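PDB 3RHF: putative polyphosphate kinase 2 family protein, which belongs to the PPK2 family and, as a polyphosphate kinase, probably transfers phosphate groups between inorganic polyphosphate and nucleotides. Local coordinates for the interface of chains A and B. Sequence-based numbering; all coordinates share one arbitrary frame. Chains: chain A/B, Putative polyphosphate kinase 2 family protein.

Contact 1: the interface of chains A and B. Residues chain A 89, 92-93, 96, 106; chain B 99-101.
A:Ser93, on helix 88-98, meets B:Pro101 at the point where the extended backbone of B:Asp100 (phi/psi -80°/125°) turns into the 3-10 helix 101-103. Helix 88-98 carries the end of the P-loop (Walker A) in its first turn, so this contact between the chains lies on the same element as the phosphate-binding motif. The proline ring packs against A:Ser93, A:Val96 and A:Leu106. B:Pro101 CD lies over the serine, 3.7 Å from A:Ser93 CA, with the serine CB and OG equally near, and B:Pro101 CG is 3.8 Å from A:Val96 CG1. From strand 104-108, A:Leu106 comes in at about a right angle and sets its CD2 4.0 Å from B:Pro101 CB. An alanine in place of B:Pro101 would probably leave a gap between A:Val96 and A:Ser93 where CG and CD now pack, and set the turn after B:Asp100 free to move. Two waters bridge the chains beside the ring. The hydroxyl of A:Ser93 lies anti to the backbone N (chi1 -177°) and beside its own carbonyl, which lets OG and O of one residue reach the same water; that water also contacts the carbonyl O of B:Met99, modelled as selenomethionine. A second water joins the start of the helix to the aspartate, 3.0 Å from the carbonyl O of A:Gly89 and 2.8 Å from the carboxylate OD2 of B:Asp100.

Contact 2: the interface of chains A and B. Residues chain A 283, 286-287; chain B 198, 202.
A:Arg283 and B:Asp202 form a bidentate salt bridge between the C-terminal helix 279-287 of one PPK2 chain and the end of helix 190-202 of the other. The guanidinium is used side-on. A:Arg283 NE donates to the carboxylate OD1 of B:Asp202 at 2.7 Å, and A:Arg283 NH2 donates to OD2 of the same aspartate at 3.0 Å. Both oxygens accept through their syn lone pairs, and the carboxylate sits at the edge of the guanidinium, the two planes being only 14° apart. This nearly coplanar pair of hydrogen bonds would restrain the rotation of both groups. The arginine reaches the carboxylate as an extended chain, with CG anti to the backbone N (chi1 -170°) and the stretch from CG to NE straight. One turn before the aspartate, B:Ile198 supports the pair: its CG2 branch packs 3.7 Å from A:Arg283 NH2, with the two side chains at about a right angle. The other branch of the isoleucine points toward the far end of the chain A helix. There B:Ile198 CG1 touches A:Val286 CG1 at 3.6 Å, the side chains running past each other in opposite directions, while the terminal B:Ile198 CD1 lies 3.8 Å from A:Val287 CG2.

Contact 3: the interface of chains A and B. Residues chain A 282, 285-286, 289; chain B 210, 212, 215.
The C-terminal helix 279-287 of this PPK2 chain presents A:Glu282 to a polar clamp formed by B:Tyr210 and B:Arg212, which precede helix 213-219 of the partner. B:Arg212 grips the carboxylate side-on: NH2 donates to A:Glu282 OE1 at 2.6 Å, in a salt bridge, and NE donates to OE2 of the same glutamate at 2.8 Å. A:Glu282 OE2 takes the NE bond on its syn lone pair and uses its anti lone pair for the phenol OH of B:Tyr210, also 2.8 Å away. Gripped by donors on both sides, the carboxylate is held nearly in the guanidinium plane but turned 71° from the tyrosine ring. With chi1 at -169°, A:Glu282 CG lies over the face of the B:Tyr210 ring near CE2, 3.5 Å away, and the bend at chi2 (82°) turns the carboxylate toward its donors. Such a cluster would probably favour the ionised glutamate. Apolar groups pack beside it. A:Leu285 lays its CD2 methyl over one face of the B:Arg212 guanidinium, toward the rim, and the same methyl packs 3.5 Å from B:Leu215 CD2. The other branch of B:Leu215 is turned to the chain end, where CD1 lies 3.8 Å from A:Val286 CG2 and 3.6 Å from CB of A:Ser289, whose side chain is incompletely modelled.

Contact 1: the interface of chains A and B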
# COMPACT_ATOMS: atom_id res chain seq x y z
N GLY A 89 5.90 -3.59 -11.42
CA GLY A 89 6.08 -2.75 -10.25
C GLY A 89 5.15 -1.56 -10.26
O GLY A 89 4.48 -1.25 -9.29
N VAL A 92 1.41 -2.57 -9.97
CA VAL A 92 1.11 -2.99 -8.65
C VAL A 92 0.94 -1.78 -7.81
O VAL A 92 -0.10 -1.62 -7.12
CB VAL A 92 2.26 -3.85 -8.02
CG1 VAL A 92 2.11 -3.86 -6.48
CG2 VAL A 92 2.27 -5.26 -8.61
N SER A 93 1.90 -0.87 -7.90
CA SER A 93 1.84 0.37 -7.15
C SER A 93 0.62 1.16 -7.47
O SER A 93 0.07 1.85 -6.59
CB SER A 93 3.04 1.24 -7.49
OG SER A 93 3.08 2.44 -6.75
N VAL A 96 -2.63 -0.93 -6.01
CA VAL A 96 -2.62 -0.87 -4.57
C VAL A 96 -2.91 0.51 -4.03
O VAL A 96 -3.68 0.67 -3.07
CB VAL A 96 -1.29 -1.43 -4.04
CG1 VAL A 96 -1.07 -1.01 -2.65
CG2 VAL A 96 -1.29 -2.97 -4.19
N LEU A 106 -0.29 -7.53 -0.43
CA LEU A 106 0.65 -7.58 -1.51
C LEU A 106 1.84 -8.50 -1.13
O LEU A 106 2.40 -8.38 -0.05
CB LEU A 106 1.17 -6.19 -1.79
CG LEU A 106 2.44 -6.13 -2.63
CD1 LEU A 106 2.08 -6.72 -4.02
CD2 LEU A 106 2.89 -4.66 -2.70
N MSE B 99 3.15 6.60 -2.16
CA MSE B 99 4.43 5.91 -2.23
C MSE B 99 4.35 4.58 -2.99
O MSE B 99 3.28 4.16 -3.34
CB MSE B 99 5.00 5.72 -0.84
CG MSE B 99 5.27 7.04 -0.15
SE MSE B 99 5.84 6.80 1.67
CE MSE B 99 6.94 8.36 1.81
N ASP B 100 5.50 3.98 -3.33
CA ASP B 100 5.52 2.63 -3.90
C ASP B 100 5.37 1.63 -2.75
O ASP B 100 6.18 1.63 -1.86
CB ASP B 100 6.85 2.36 -4.62
CG ASP B 100 6.91 0.97 -5.35
OD1 ASP B 100 7.30 0.91 -6.56
OD2 ASP B 100 6.64 -0.07 -4.71
N PRO B 101 4.40 0.74 -2.81
CA PRO B 101 4.17 -0.03 -1.63
C PRO B 101 5.31 -1.00 -1.29
O PRO B 101 5.42 -1.46 -0.12
CB PRO B 101 2.86 -0.77 -1.94
CG PRO B 101 2.62 -0.63 -3.40
CD PRO B 101 3.75 0.14 -3.99
O HOH W 1 1.21 3.73 -4.66
O HOH W 2 5.37 -1.86 -6.49

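Contact 2: the interface of chains A and B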
# COMPACT_ATOMS: atom_id res chain seq x y z
N ARG A 283 -28.71 6.23 16.71
CA ARG A 283 -28.63 7.66 16.38
C ARG A 283 -29.13 8.50 17.53
O ARG A 283 -28.53 9.52 17.84
CB ARG A 283 -29.41 7.98 15.10
CG ARG A 283 -29.19 9.40 14.54
CD ARG A 283 -30.13 9.69 13.32
NE ARG A 283 -29.70 10.88 12.57
CZ ARG A 283 -29.75 12.12 13.05
NH1 ARG A 283 -30.24 12.39 14.27
NH2 ARG A 283 -29.29 13.12 12.29
N VAL A 286 -26.49 8.54 20.30
CA VAL A 286 -25.40 9.44 20.00
C VAL A 286 -25.86 10.86 20.19
O VAL A 286 -25.17 11.65 20.77
CB VAL A 286 -24.86 9.21 18.54
CG1 VAL A 286 -23.78 10.26 18.17
CG2 VAL A 286 -24.35 7.74 18.39
N VAL A 287 -27.06 11.18 19.74
CA VAL A 287 -27.50 12.55 19.81
C VAL A 287 -27.62 12.96 21.25
O VAL A 287 -27.47 14.10 21.53
CB VAL A 287 -28.83 12.80 19.00
CG1 VAL A 287 -29.54 14.10 19.46
CG2 VAL A 287 -28.57 12.82 17.54
N ILE B 198 -22.50 10.62 13.85
CA ILE B 198 -23.84 10.76 13.32
C ILE B 198 -23.85 10.61 11.81
O ILE B 198 -24.68 9.94 11.26
CB ILE B 198 -24.47 12.09 13.74
CG1 ILE B 198 -24.80 12.01 15.24
CG2 ILE B 198 -25.72 12.45 12.82
CD1 ILE B 198 -25.21 13.36 15.86
N ASP B 202 -25.95 8.28 9.44
CA ASP B 202 -26.87 8.81 8.41
C ASP B 202 -26.54 8.36 6.97
O ASP B 202 -27.28 8.61 6.05
CB ASP B 202 -27.02 10.32 8.49
CG ASP B 202 -27.82 10.78 9.68
OD1 ASP B 202 -28.49 9.99 10.36
OD2 ASP B 202 -27.76 11.98 10.00

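Contact 3: the interface of chains A and B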
# COMPACT_ATOMS: atom_id res chain seq x y z
N GLU A 282 -29.70 3.90 17.78
CA GLU A 282 -28.30 4.24 18.04
C GLU A 282 -28.03 5.72 17.74
O GLU A 282 -27.28 6.43 18.46
CB GLU A 282 -27.41 3.31 17.23
CG GLU A 282 -25.96 3.41 17.65
CD GLU A 282 -25.68 2.59 18.85
OE1 GLU A 282 -26.56 1.75 19.22
OE2 GLU A 282 -24.59 2.80 19.40
N LEU A 285 -29.10 7.66 20.71
CA LEU A 285 -28.13 7.53 21.77
C LEU A 285 -26.94 8.47 21.53
O LEU A 285 -26.43 9.12 22.44
CB LEU A 285 -27.63 6.09 21.84
CG LEU A 285 -26.76 5.74 23.01
CD1 LEU A 285 -27.54 6.11 24.26
CD2 LEU A 285 -26.24 4.21 23.01
N VAL A 286 -26.49 8.54 20.30
CA VAL A 286 -25.40 9.44 20.00
C VAL A 286 -25.86 10.86 20.19
O VAL A 286 -25.17 11.65 20.77
CB VAL A 286 -24.86 9.21 18.54
CG1 VAL A 286 -23.78 10.26 18.17
CG2 VAL A 286 -24.35 7.74 18.39
N SER A 289 -25.40 11.77 23.50
CA SER A 289 -24.04 11.50 24.02
C SER A 289 -23.23 12.78 24.38
O SER A 289 -23.37 13.84 23.73
CB SER A 289 -23.27 10.72 23.03
N TYR B 210 -19.60 1.60 11.78
CA TYR B 210 -19.95 2.25 13.05
C TYR B 210 -19.63 1.31 14.22
O TYR B 210 -19.84 0.15 14.16
CB TYR B 210 -21.41 2.70 13.07
CG TYR B 210 -21.83 3.23 14.40
CD1 TYR B 210 -21.70 4.59 14.71
CD2 TYR B 210 -22.32 2.38 15.37
CE1 TYR B 210 -22.04 5.07 15.93
CE2 TYR B 210 -22.67 2.86 16.62
CZ TYR B 210 -22.52 4.21 16.89
OH TYR B 210 -22.87 4.67 18.13
N ARG B 212 -20.08 0.98 18.47
CA ARG B 212 -20.55 1.37 19.82
C ARG B 212 -19.37 1.75 20.71
O ARG B 212 -19.46 2.68 21.55
CB ARG B 212 -21.38 0.23 20.47
CG ARG B 212 -21.63 0.33 21.97
CD ARG B 212 -22.42 1.62 22.35
NE ARG B 212 -23.75 1.59 21.77
CZ ARG B 212 -24.83 1.07 22.35
NH1 ARG B 212 -24.80 0.58 23.59
NH2 ARG B 212 -25.99 1.09 21.70
N LEU B 215 -18.65 5.49 21.06
CA LEU B 215 -19.54 6.21 21.95
C LEU B 215 -19.03 6.09 23.38
O LEU B 215 -19.14 7.03 24.16
CB LEU B 215 -20.92 5.59 21.82
CG LEU B 215 -22.19 6.39 22.10
CD1 LEU B 215 -22.09 7.74 21.43
CD2 LEU B 215 -23.36 5.56 21.60

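Contacts 2 and 3 are two sides of one docking site: the centres of their C-alpha atoms are about 6 Å apart, and A:Val286 belongs to both. There the C-terminal helix 279-287 of chain A lies on chain B, its arginine and glutamate engaging separate segments. Contact 1 is about 37 Å from either by the same measure and joins the bodies of the subunits through the P-loop helix 88-98 of chain A. With the two-fold symmetry, each contact recurs with the chains exchanged, so the subunits embrace each other by reciprocal C-terminal arms. This suggests a genuine dimer, although the structure alone does not establish one in solution.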